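Local coordinates for protein tyrosyl-DNA phosphodiesterase 2 (Danio rerio, PDB 4F1H) that belongs to the endonuclease/exonuclease/phosphatase family, with a DNase I-like fold, and is seen here with DNA and a magnesium ion bound, at residues V37-E42 and T70-R75. Sequence-based numbering, arbitrary orientation.
Sequences VVFLQE and TGIMLR
V38 and M73 face each other as an antiparallel hydrogen-bonded pair, with V38 N to M73 O and M73 N to V38 O both 2.8 Å. On the same face of the sheet their side chains lie side by side, V38 CB 3.8 Å from M73 CB. In the methionine, chi1 (-62°, CG anti to the carbonyl carbon) and an extended chi2 carry SD toward strand 37-41, over V38 CB and 3.7 Å from L40 CD1, the leucine methyl reaching in obliquely; the bend at chi3 then turns only the terminal CE. L40 has glycine as its own partner: L40 N to G71 O is 2.9 Å, and G71 N returns a bond to L40 O. With no side chain at G71, L40 meets M73 diagonally, two residues beyond that partner.

V37, F39, I72 and L74 line the other face. V37 turns CG1 anti to its backbone N (chi1 -172°), and this methyl does three jobs: it touches I72 CG2 at 4.0 Å, it touches L74 CD2, and it sits over one face of the F39 ring, toward the rim. The ring meets I72 obliquely, CD2 to CG1. At the end nearer the magnesium ion, about 8 Å from the Q41 side chain, the side chains of Q41 and T70 cross, with Q41 CG 3.9 Å from T70 CG2, while the bent glutamine chain carries NE2 to a hydrogen bond with T114 OG1.

This buried pairing joins two inner strands of the six-stranded sheet, one of the two facing sheets of the DNase I-like fold. Strand 4-10 hydrogen-bonds to the other edge of 37-41; Y58 and F60 of strand 58-62 pack against M73, and the I72/L74 face turns to the second sheet, where L99 and V103 of strand 97-105 pack against I72 and L74, respectively.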
loop_
_atom_site.group_PDB
_atom_site.type_symbol
_atom_site.label_atom_id
_atom_site.label_comp_id
_atom_site.label_asym_id
_atom_site.label_seq_id
_atom_site.Cartn_x
_atom_site.Cartn_y
_atom_site.Cartn_z
ATOM N N VAL B 37 -22.425 15.147 -9.768
ATOM C CA VAL B 37 -21.205 14.935 -10.550
ATOM C C VAL B 37 -21.161 13.484 -10.976
ATOM O O VAL B 37 -21.448 12.580 -10.168
ATOM C CB VAL B 37 -19.931 15.238 -9.741
ATOM C CG1 VAL B 37 -18.674 15.198 -10.644
ATOM C CG2 VAL B 37 -20.013 16.637 -9.057
ATOM N N VAL B 38 -20.783 13.243 -12.225
ATOM C CA VAL B 38 -20.541 11.872 -12.673
ATOM C C VAL B 38 -19.103 11.807 -13.152
ATOM O O VAL B 38 -18.663 12.659 -13.922
ATOM C CB VAL B 38 -21.446 11.460 -13.832
ATOM C CG1 VAL B 38 -21.364 9.947 -14.061
ATOM C CG2 VAL B 38 -22.907 11.872 -13.562
ATOM N N PHE B 39 -18.376 10.794 -12.682
ATOM C CA PHE B 39 -16.998 10.564 -13.104
ATOM C C PHE B 39 -17.033 9.245 -13.883
ATOM O O PHE B 39 -17.431 8.198 -13.326
ATOM C CB PHE B 39 -16.088 10.343 -11.863
ATOM C CG PHE B 39 -16.075 11.466 -10.871
ATOM C CD1 PHE B 39 -17.005 11.535 -9.844
ATOM C CD2 PHE B 39 -15.074 12.430 -10.914
ATOM C CE1 PHE B 39 -16.964 12.563 -8.878
ATOM C CE2 PHE B 39 -15.016 13.461 -9.932
ATOM C CZ PHE B 39 -15.929 13.509 -8.903
ATOM N N LEU B 40 -16.648 9.281 -15.164
ATOM C CA LEU B 40 -16.772 8.080 -16.008
ATOM C C LEU B 40 -15.435 7.706 -16.553
ATOM O O LEU B 40 -14.579 8.577 -16.811
ATOM C CB LEU B 40 -17.731 8.316 -17.172
ATOM C CG LEU B 40 -19.180 8.586 -16.744
ATOM C CD1 LEU B 40 -20.060 8.958 -17.942
ATOM C CD2 LEU B 40 -19.753 7.385 -16.032
ATOM N N GLN B 41 -15.237 6.400 -16.703
ATOM C CA GLN B 41 -14.006 5.925 -17.343
ATOM C C GLN B 41 -14.299 4.990 -18.501
ATOM O O GLN B 41 -15.357 4.369 -18.554
ATOM C CB GLN B 41 -13.038 5.281 -16.310
ATOM C CG GLN B 41 -12.738 6.202 -15.119
ATOM C CD GLN B 41 -13.843 6.103 -14.055
ATOM O OE1 GLN B 41 -14.403 5.019 -13.818
ATOM N NE2 GLN B 41 -14.177 7.224 -13.441
ATOM N N GLU B 42 -13.369 4.930 -19.460
ATOM C CA GLU B 42 -13.493 4.061 -20.629
ATOM C C GLU B 42 -14.725 4.397 -21.475
ATOM O O GLU B 42 -15.374 3.519 -22.070
ATOM C CB GLU B 42 -13.408 2.592 -20.202
ATOM C CG GLU B 42 -12.735 1.718 -21.224
ATOM C CD GLU B 42 -12.604 0.280 -20.751
ATOM O OE1 GLU B 42 -13.268 -0.561 -21.368
ATOM O OE2 GLU B 42 -11.836 0.025 -19.774
ATOM N N THR B 70 -11.683 9.260 -20.178
ATOM C CA THR B 70 -12.524 9.515 -18.997
ATOM C C THR B 70 -13.450 10.687 -19.289
ATOM O O THR B 70 -13.298 11.355 -20.333
ATOM C CB THR B 70 -11.648 9.886 -17.811
ATOM O OG1 THR B 70 -10.847 11.035 -18.169
ATOM C CG2 THR B 70 -10.718 8.668 -17.451
ATOM N N GLY B 71 -14.410 10.951 -18.399
ATOM C CA GLY B 71 -15.227 12.148 -18.527
ATOM C C GLY B 71 -15.710 12.594 -17.160
ATOM O O GLY B 71 -15.716 11.801 -16.233
ATOM N N ILE B 72 -16.050 13.871 -17.036
ATOM C CA ILE B 72 -16.721 14.386 -15.862
ATOM C C ILE B 72 -17.995 15.079 -16.346
ATOM O O ILE B 72 -17.949 15.900 -17.264
ATOM C CB ILE B 72 -15.826 15.369 -15.074
ATOM C CG1 ILE B 72 -14.626 14.652 -14.460
ATOM C CG2 ILE B 72 -16.626 16.050 -13.966
ATOM C CD1 ILE B 72 -13.678 15.663 -13.750
ATOM N N MET B 73 -19.148 14.700 -15.772
ATOM C CA MET B 73 -20.428 15.350 -16.107
ATOM C C MET B 73 -20.828 16.145 -14.884
ATOM O O MET B 73 -20.769 15.637 -13.736
ATOM C CB MET B 73 -21.500 14.287 -16.402
ATOM C CG MET B 73 -21.139 13.432 -17.598
ATOM S SD MET B 73 -22.250 11.983 -17.730
ATOM C CE MET B 73 -23.880 12.778 -17.861
ATOM N N LEU B 74 -21.238 17.396 -15.103
ATOM C CA LEU B 74 -21.653 18.299 -14.015
ATOM C C LEU B 74 -23.138 18.654 -14.145
ATOM O O LEU B 74 -23.595 19.053 -15.219
ATOM C CB LEU B 74 -20.842 19.616 -14.085
ATOM C CG LEU B 74 -19.328 19.438 -14.064
ATOM C CD1 LEU B 74 -18.574 20.792 -14.252
ATOM C CD2 LEU B 74 -18.920 18.728 -12.789
ATOM N N ARG B 75 -23.924 18.489 -13.081
ATOM C CA ARG B 75 -25.343 18.826 -13.181
ATOM C C ARG B 75 -25.496 20.350 -13.190
ATOM O O ARG B 75 -25.239 20.998 -12.171
ATOM C CB ARG B 75 -26.115 18.250 -11.994
ATOM C CG ARG B 75 -27.663 18.299 -12.223
ATOM C CD ARG B 75 -28.415 17.177 -11.472
ATOM N NE ARG B 75 -29.838 17.185 -11.851
ATOM C CZ ARG B 75 -30.439 16.287 -12.641
ATOM N NH1 ARG B 75 -29.779 15.240 -13.126
ATOM N NH2 ARG B 75 -31.733 16.416 -12.927
#